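Local coordinates for ketosynthase (Streptomyces sp. MSC090213JE08, PDB 6KXD), which probably catalyses the decarboxylative condensation of malonyl-ACP with an acyl chain to give 3-oxoacyl-ACP, as the ketosynthase of a highly reducing type II polyketide synthase, at residues Val58-His69 against Arg77-Met88; Arg103-Gly114 against Glu188-Ala199. All coordinates share one frame; numbering follows the deposited sequence.

Contact 1 (Val58-His69 against Arg77-Met88); sequences VPDFEPGRWIHH and RAGQYAVAAARM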
# COMPACT_ATOMS: atom_id res chain seq x y z
N VAL A 58 -8.57 -8.89 18.71
CA VAL A 58 -7.86 -8.37 19.83
C VAL A 58 -8.92 -8.19 20.91
O VAL A 58 -9.94 -7.51 20.72
CB VAL A 58 -7.10 -7.07 19.53
CG1 VAL A 58 -6.60 -6.39 20.79
CG2 VAL A 58 -5.93 -7.33 18.59
N PRO A 59 -8.76 -8.86 22.06
CA PRO A 59 -9.85 -8.97 23.03
C PRO A 59 -10.18 -7.69 23.81
O PRO A 59 -11.37 -7.32 23.92
CB PRO A 59 -9.34 -10.11 23.93
CG PRO A 59 -7.86 -9.97 23.91
CD PRO A 59 -7.54 -9.57 22.48
N ASP A 60 -9.14 -7.01 24.32
CA ASP A 60 -9.33 -6.01 25.37
C ASP A 60 -8.46 -4.79 25.10
O ASP A 60 -7.72 -4.33 25.97
CB ASP A 60 -9.08 -6.62 26.75
CG ASP A 60 -10.25 -7.43 27.30
OD1 ASP A 60 -11.42 -7.00 27.11
OD2 ASP A 60 -9.99 -8.49 27.91
N PHE A 61 -8.63 -4.21 23.91
CA PHE A 61 -7.87 -3.08 23.46
C PHE A 61 -8.28 -1.80 24.20
O PHE A 61 -9.43 -1.41 24.18
CB PHE A 61 -8.10 -2.89 21.96
CG PHE A 61 -7.42 -1.68 21.38
CD1 PHE A 61 -6.05 -1.54 21.49
CD2 PHE A 61 -8.14 -0.74 20.66
CE1 PHE A 61 -5.40 -0.44 20.94
CE2 PHE A 61 -7.49 0.36 20.12
CZ PHE A 61 -6.13 0.49 20.25
N GLU A 62 -7.29 -1.13 24.80
CA GLU A 62 -7.52 0.14 25.50
C GLU A 62 -6.68 1.22 24.84
O GLU A 62 -5.48 1.35 25.14
CB GLU A 62 -7.17 -0.00 26.99
CG GLU A 62 -8.23 -0.75 27.77
CD GLU A 62 -7.80 -1.08 29.20
OE1 GLU A 62 -8.58 -1.77 29.89
OE2 GLU A 62 -6.69 -0.64 29.60
N PRO A 63 -7.28 2.00 23.93
CA PRO A 63 -6.52 2.95 23.13
C PRO A 63 -5.81 3.98 24.01
O PRO A 63 -4.68 4.35 23.71
CB PRO A 63 -7.55 3.56 22.16
CG PRO A 63 -8.92 3.13 22.65
CD PRO A 63 -8.71 1.97 23.60
N GLY A 64 -6.43 4.34 25.14
CA GLY A 64 -5.91 5.31 26.07
C GLY A 64 -4.54 4.94 26.62
O GLY A 64 -3.79 5.81 27.07
N ARG A 65 -4.20 3.66 26.64
CA ARG A 65 -2.86 3.28 27.09
C ARG A 65 -1.80 3.88 26.16
O ARG A 65 -0.69 4.16 26.60
CB ARG A 65 -2.72 1.76 27.21
CG ARG A 65 -3.26 1.18 28.51
CD ARG A 65 -2.95 -0.30 28.75
NE ARG A 65 -1.53 -0.70 28.71
CZ ARG A 65 -0.55 -0.23 29.49
NH1 ARG A 65 -0.55 1.01 29.94
NH2 ARG A 65 0.47 -1.02 29.81
N TRP A 66 -2.15 4.11 24.89
CA TRP A 66 -1.15 4.31 23.83
C TRP A 66 -1.32 5.65 23.12
O TRP A 66 -0.32 6.25 22.66
CB TRP A 66 -1.30 3.17 22.82
CG TRP A 66 -1.60 1.85 23.48
CD1 TRP A 66 -2.79 1.17 23.50
CD2 TRP A 66 -0.68 1.06 24.23
NE1 TRP A 66 -2.66 -0.00 24.18
CE2 TRP A 66 -1.38 -0.08 24.67
CE3 TRP A 66 0.67 1.22 24.57
CZ2 TRP A 66 -0.77 -1.08 25.42
CZ3 TRP A 66 1.27 0.25 25.34
CH2 TRP A 66 0.56 -0.88 25.76
N ILE A 67 -2.58 6.05 22.95
CA ILE A 67 -2.95 7.15 22.09
C ILE A 67 -3.27 8.36 22.96
O ILE A 67 -4.14 8.29 23.83
CB ILE A 67 -4.12 6.78 21.18
CG1 ILE A 67 -3.77 5.54 20.36
CG2 ILE A 67 -4.48 7.94 20.27
CD1 ILE A 67 -4.92 5.02 19.56
N HIS A 68 -2.54 9.44 22.68
CA HIS A 68 -2.56 10.63 23.54
C HIS A 68 -3.05 11.86 22.80
O HIS A 68 -3.70 12.75 23.43
CB HIS A 68 -1.15 10.85 24.11
CG HIS A 68 -0.73 9.81 25.07
ND1 HIS A 68 -1.13 9.85 26.40
CD2 HIS A 68 0.07 8.74 24.93
CE1 HIS A 68 -0.62 8.81 27.02
NE2 HIS A 68 0.11 8.12 26.14
N HIS A 69 -2.70 11.97 21.51
CA HIS A 69 -2.77 13.21 20.78
C HIS A 69 -3.88 13.18 19.75
O HIS A 69 -4.49 14.15 19.54
CB HIS A 69 -1.45 13.54 20.08
CG HIS A 69 -0.37 13.78 21.05
ND1 HIS A 69 0.87 13.19 20.96
CD2 HIS A 69 -0.37 14.55 22.16
CE1 HIS A 69 1.61 13.62 21.96
NE2 HIS A 69 0.86 14.42 22.73
N ARG A 77 -10.64 1.32 13.88
CA ARG A 77 -9.94 0.39 14.69
C ARG A 77 -8.54 0.09 14.13
O ARG A 77 -7.58 -0.07 14.87
CB ARG A 77 -10.81 -0.86 14.84
CG ARG A 77 -10.31 -1.82 15.90
CD ARG A 77 -10.28 -1.23 17.31
NE ARG A 77 -11.54 -1.42 18.01
CZ ARG A 77 -11.79 -2.33 18.95
NH1 ARG A 77 -10.88 -3.22 19.31
NH2 ARG A 77 -12.97 -2.33 19.55
N ALA A 78 -8.41 -0.07 12.80
CA ALA A 78 -7.13 -0.47 12.30
C ALA A 78 -6.10 0.64 12.60
O ALA A 78 -4.96 0.34 12.96
CB ALA A 78 -7.20 -0.74 10.83
N GLY A 79 -6.53 1.88 12.40
CA GLY A 79 -5.68 3.07 12.66
C GLY A 79 -5.30 3.13 14.12
O GLY A 79 -4.18 3.36 14.46
N GLN A 80 -6.26 2.84 14.99
CA GLN A 80 -5.95 2.82 16.40
C GLN A 80 -4.91 1.75 16.69
O GLN A 80 -3.94 2.00 17.38
CB GLN A 80 -7.20 2.68 17.27
CG GLN A 80 -8.16 3.83 17.08
CD GLN A 80 -9.44 3.59 17.84
OE1 GLN A 80 -9.50 2.74 18.73
NE2 GLN A 80 -10.43 4.39 17.54
N TYR A 81 -5.06 0.55 16.11
CA TYR A 81 -4.07 -0.43 16.37
C TYR A 81 -2.69 0.01 15.88
O TYR A 81 -1.65 -0.25 16.55
CB TYR A 81 -4.42 -1.74 15.69
CG TYR A 81 -5.63 -2.46 16.20
CD1 TYR A 81 -6.15 -2.24 17.46
CD2 TYR A 81 -6.23 -3.46 15.44
CE1 TYR A 81 -7.26 -2.93 17.91
CE2 TYR A 81 -7.32 -4.17 15.89
CZ TYR A 81 -7.83 -3.92 17.15
OH TYR A 81 -8.92 -4.57 17.65
N ALA A 82 -2.67 0.67 14.71
CA ALA A 82 -1.43 1.04 14.10
C ALA A 82 -0.68 2.01 15.02
O ALA A 82 0.53 1.85 15.32
CB ALA A 82 -1.70 1.68 12.78
N VAL A 83 -1.45 2.98 15.49
CA VAL A 83 -0.91 4.08 16.32
C VAL A 83 -0.43 3.49 17.66
O VAL A 83 0.68 3.79 18.10
CB VAL A 83 -1.95 5.20 16.52
CG1 VAL A 83 -1.46 6.26 17.50
CG2 VAL A 83 -2.34 5.89 15.23
N ALA A 84 -1.26 2.63 18.28
CA ALA A 84 -0.86 1.98 19.53
C ALA A 84 0.44 1.18 19.36
O ALA A 84 1.35 1.33 20.14
CB ALA A 84 -2.01 1.16 20.07
N ALA A 85 0.54 0.31 18.32
CA ALA A 85 1.71 -0.44 18.11
C ALA A 85 2.91 0.47 17.83
O ALA A 85 4.04 0.14 18.20
CB ALA A 85 1.51 -1.43 16.98
N ALA A 86 2.68 1.57 17.10
CA ALA A 86 3.74 2.49 16.81
C ALA A 86 4.29 3.09 18.11
O ALA A 86 5.50 3.13 18.28
CB ALA A 86 3.26 3.57 15.89
N ARG A 87 3.38 3.56 18.97
CA ARG A 87 3.74 4.09 20.32
C ARG A 87 4.61 3.04 21.01
O ARG A 87 5.73 3.29 21.35
CB ARG A 87 2.47 4.49 21.07
CG ARG A 87 2.67 4.81 22.55
CD ARG A 87 3.36 6.14 22.74
NE ARG A 87 2.51 7.26 22.36
CZ ARG A 87 2.98 8.49 22.19
NH1 ARG A 87 4.25 8.74 22.44
NH2 ARG A 87 2.20 9.45 21.72
N MET A 88 4.07 1.82 21.14
CA MET A 88 4.78 0.75 21.80
C MET A 88 6.16 0.54 21.18
O MET A 88 7.11 0.29 21.87
CB MET A 88 4.02 -0.57 21.68
CG MET A 88 2.81 -0.60 22.52
SD MET A 88 2.07 -2.24 22.36
CE MET A 88 0.41 -1.69 22.03

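Contact 2 (Arg103-Gly114 against Glu188-Ala199); sequences RQAVITVGTTDG and EVDIALCGGADA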
# COMPACT_ATOMS: atom_id res chain seq x y z
N ARG A 103 13.88 13.75 13.30
CA ARG A 103 14.37 12.81 12.32
C ARG A 103 13.46 12.80 11.09
O ARG A 103 12.23 12.83 11.18
CB ARG A 103 14.53 11.43 12.95
CG ARG A 103 15.98 11.06 13.21
CD ARG A 103 16.21 10.36 14.54
NE ARG A 103 17.11 9.26 14.28
CZ ARG A 103 17.06 8.09 14.90
NH1 ARG A 103 16.62 8.03 16.14
NH2 ARG A 103 17.43 6.99 14.26
N GLN A 104 14.11 12.81 9.92
CA GLN A 104 13.42 12.46 8.70
C GLN A 104 13.20 10.95 8.77
O GLN A 104 14.10 10.20 9.09
CB GLN A 104 14.21 12.84 7.44
CG GLN A 104 13.37 12.62 6.19
CD GLN A 104 14.09 12.86 4.88
OE1 GLN A 104 15.05 13.63 4.82
NE2 GLN A 104 13.62 12.20 3.83
N ALA A 105 11.98 10.51 8.48
CA ALA A 105 11.66 9.12 8.74
C ALA A 105 10.67 8.65 7.70
O ALA A 105 9.96 9.47 7.06
CB ALA A 105 11.08 8.98 10.13
N VAL A 106 10.64 7.34 7.55
CA VAL A 106 9.63 6.73 6.78
C VAL A 106 8.70 6.02 7.78
O VAL A 106 9.17 5.35 8.67
CB VAL A 106 10.23 5.80 5.72
CG1 VAL A 106 9.20 4.83 5.16
CG2 VAL A 106 10.86 6.59 4.59
N ILE A 107 7.39 6.17 7.56
CA ILE A 107 6.37 5.42 8.28
C ILE A 107 5.55 4.69 7.24
O ILE A 107 4.93 5.33 6.43
CB ILE A 107 5.49 6.35 9.12
CG1 ILE A 107 6.29 7.10 10.18
CG2 ILE A 107 4.33 5.56 9.72
CD1 ILE A 107 5.45 8.10 10.95
N THR A 108 5.62 3.38 7.25
CA THR A 108 4.99 2.60 6.21
C THR A 108 4.27 1.46 6.90
O THR A 108 4.90 0.67 7.62
CB THR A 108 6.01 2.26 5.12
OG1 THR A 108 5.38 1.42 4.16
CG2 THR A 108 7.23 1.60 5.69
N VAL A 109 2.94 1.52 6.78
CA VAL A 109 2.00 0.64 7.38
C VAL A 109 1.31 -0.11 6.26
O VAL A 109 0.71 0.48 5.39
CB VAL A 109 0.96 1.37 8.24
CG1 VAL A 109 0.00 0.36 8.84
CG2 VAL A 109 1.62 2.18 9.35
N GLY A 110 1.35 -1.42 6.37
CA GLY A 110 0.64 -2.28 5.45
C GLY A 110 -0.78 -2.48 5.90
O GLY A 110 -1.06 -2.47 7.08
N THR A 111 -1.70 -2.72 4.96
CA THR A 111 -3.05 -3.08 5.30
C THR A 111 -3.71 -3.86 4.18
O THR A 111 -3.37 -3.67 3.01
CB THR A 111 -3.91 -1.86 5.63
OG1 THR A 111 -5.00 -2.37 6.40
CG2 THR A 111 -4.47 -1.13 4.44
N THR A 112 -4.69 -4.70 4.56
CA THR A 112 -5.52 -5.36 3.54
C THR A 112 -6.81 -4.59 3.36
O THR A 112 -7.19 -4.25 2.27
CB THR A 112 -5.80 -6.82 3.94
OG1 THR A 112 -4.54 -7.52 4.03
CG2 THR A 112 -6.77 -7.50 3.01
N ASP A 113 -7.49 -4.35 4.50
CA ASP A 113 -8.88 -3.91 4.56
C ASP A 113 -9.00 -2.52 5.16
O ASP A 113 -9.96 -1.83 4.89
CB ASP A 113 -9.74 -4.89 5.36
CG ASP A 113 -9.86 -6.22 4.64
OD1 ASP A 113 -10.18 -6.19 3.43
OD2 ASP A 113 -9.55 -7.24 5.28
N GLY A 114 -7.95 -2.05 5.84
CA GLY A 114 -8.05 -0.71 6.40
C GLY A 114 -9.28 -0.61 7.28
O GLY A 114 -9.57 -1.56 8.04
N GLU A 188 18.86 8.05 2.81
CA GLU A 188 18.01 9.24 2.88
C GLU A 188 17.32 9.41 4.24
O GLU A 188 16.93 10.51 4.58
CB GLU A 188 16.99 9.18 1.74
CG GLU A 188 17.62 9.48 0.39
CD GLU A 188 16.77 9.07 -0.80
OE1 GLU A 188 15.55 8.92 -0.63
OE2 GLU A 188 17.36 8.90 -1.89
N VAL A 189 17.16 8.31 4.98
CA VAL A 189 16.61 8.35 6.30
C VAL A 189 17.37 7.34 7.12
O VAL A 189 17.92 6.41 6.57
CB VAL A 189 15.10 8.03 6.32
CG1 VAL A 189 14.30 9.06 5.53
CG2 VAL A 189 14.82 6.61 5.84
N ASP A 190 17.38 7.54 8.44
CA ASP A 190 18.08 6.70 9.36
C ASP A 190 17.07 5.91 10.19
O ASP A 190 17.45 5.07 11.01
CB ASP A 190 19.02 7.52 10.24
CG ASP A 190 20.34 7.81 9.56
OD1 ASP A 190 20.32 8.18 8.37
OD2 ASP A 190 21.40 7.63 10.22
N ILE A 191 15.79 6.17 9.98
CA ILE A 191 14.77 5.54 10.78
C ILE A 191 13.51 5.32 9.96
O ILE A 191 13.13 6.14 9.12
CB ILE A 191 14.46 6.35 12.05
CG1 ILE A 191 13.56 5.57 13.00
CG2 ILE A 191 13.85 7.68 11.70
CD1 ILE A 191 13.51 6.16 14.38
N ALA A 192 12.87 4.19 10.22
CA ALA A 192 11.64 3.78 9.56
C ALA A 192 10.76 3.03 10.57
O ALA A 192 11.25 2.14 11.28
CB ALA A 192 12.00 2.92 8.39
N LEU A 193 9.52 3.45 10.71
CA LEU A 193 8.50 2.74 11.44
C LEU A 193 7.66 1.98 10.42
O LEU A 193 6.93 2.57 9.64
CB LEU A 193 7.61 3.71 12.23
CG LEU A 193 8.37 4.75 13.05
CD1 LEU A 193 7.41 5.61 13.87
CD2 LEU A 193 9.39 4.06 13.92
N CYS A 194 7.79 0.66 10.45
CA CYS A 194 7.25 -0.16 9.43
C CYS A 194 6.39 -1.26 10.05
O CYS A 194 6.75 -1.83 11.04
CB CYS A 194 8.36 -0.85 8.68
SG CYS A 194 9.53 0.35 8.03
N GLY A 195 5.29 -1.58 9.40
CA GLY A 195 4.57 -2.77 9.79
C GLY A 195 3.29 -2.90 9.03
O GLY A 195 3.21 -2.71 7.81
N GLY A 196 2.25 -3.26 9.77
CA GLY A 196 0.96 -3.47 9.21
C GLY A 196 -0.08 -3.53 10.30
O GLY A 196 0.27 -3.69 11.46
N ALA A 197 -1.30 -3.31 9.88
CA ALA A 197 -2.43 -3.13 10.76
C ALA A 197 -3.69 -3.50 9.99
O ALA A 197 -3.81 -3.16 8.82
CB ALA A 197 -2.54 -1.69 11.18
N ASP A 198 -4.63 -4.16 10.68
CA ASP A 198 -5.92 -4.36 10.15
C ASP A 198 -6.91 -4.61 11.29
O ASP A 198 -6.49 -4.86 12.40
CB ASP A 198 -5.96 -5.57 9.22
CG ASP A 198 -6.52 -5.17 7.88
OD1 ASP A 198 -7.67 -4.63 7.83
OD2 ASP A 198 -5.75 -5.33 6.93
N ALA A 199 -8.19 -4.52 10.98
CA ALA A 199 -9.22 -4.70 11.95
C ALA A 199 -10.23 -5.69 11.39
O ALA A 199 -10.62 -5.59 10.24
CB ALA A 199 -9.87 -3.40 12.28
O HOH W 1 -9.69 -7.23 7.94
O HOH W 2 -11.61 -2.91 9.31

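Contact 1 (Val58-His69 against Arg77-Met88)
The six-membered ring of W66 has the methyl of M88 over its centre, M88 CE lying 3.5 Å from the centroid and 8° off the normal. SD of M88 sits over the same face, making this a Met-aromatic contact; the bend at chi3 (-131°) turns CE back above the ring. A84 CB packs 3.5 Å from each of W66 CB, CG and CD1 and meets the edge of F61. One face of F61 takes CE1 of Y81 in a T-shaped pair, planes at 84°, while Q80 OE1 lies in the ring plane 3.4 Å from F61 CE2. The loop 58-69 thus lies along helix 77-93 of the thiolase-like N-terminal domain, its apolar side chains on one flank of the helix. With an alanine for W66, M88 CE would probably lose its aromatic seat and a gap open where CG met A84. The W66 carbonyl is held separately: R87 NE donates to W66 O over 3.0 Å, in the guanidinium plane. Behind this bond, E97 and E155 form salt bridges with the other two nitrogens of R87, and E155 also accepts from the backbone of H68 and H69. At the far end E233 binds both Y81 OH and V58 N.

Contact 2 (Arg103-Gly114 against Glu188-Ala199)
The guanidinium of R103 carries I191 on one face, with I191 CD1 3.7 Å above its plane, and the D190 carbonyl oxygen near its plane at the edge; its salt bridge goes to E241. At the opposite end, the D198 carboxylate receives the backbone N-H groups of T112 and D113 at OD2, while OD1 accepts from A199 N and only weakly from D113 N. Between these ends, strands 105-110 and 191-198 pair in parallel within the central sheet of the thiolase-like fold, at 31° to each other. V106 N to I191 O and L193 N to V106 O begin a ladder of six backbone bonds that ends with A197 N to G110 O at 2.9 Å. On one face I107 and L193 lie side by side, pointing the same way, and I191 CG2 presses on A105 CB at 3.4 Å, tighter than usual for carbons. On the other face T108 CG2 meets C194 SG at 3.5 Å; with T108 OG1 anti to the backbone N (chi1 176°), the hydroxyl reaches the T164 carbonyl of the neighbouring strand. G110 and G196 come within 4.0 Å at their CA atoms, the closest CA approach of the paired residues. Past the strands, T111 OG1 donates to A197 O and accepts from G114 N, an ST motif. D113 reaches K203 in a salt bridge, while water 2 joins G114 O to A199 O. D198 OD2 takes T112 N at 2.7 Å nearly in line with its C-O bond, and D113 N at 3.1 Å through its syn lone pair.

From the N terminus, the chain leaves strand 54-55, runs through 58-69 and, after seven residues without helix or strand, returns to pack against it as helix 77-93, P63 nearest Q80 and W66 nearest A84; contact 1 closes this short loop. Contact 2 opens only afterwards, at 103-114, and closes across 73 residues that include strand 161-166, itself paired with 105-110, and helices such as 147-156 and 172-185. The two therefore stand in series, neither nested nor crossed, with centres about 15 Å apart. Helix 77-93 joins them directly: Y81 CD2 lies 3.4 Å from D198 O, and R77 CB is 3.7 Å from A199 CB. The helix thus packs between the loop 58-69 and the central sheet.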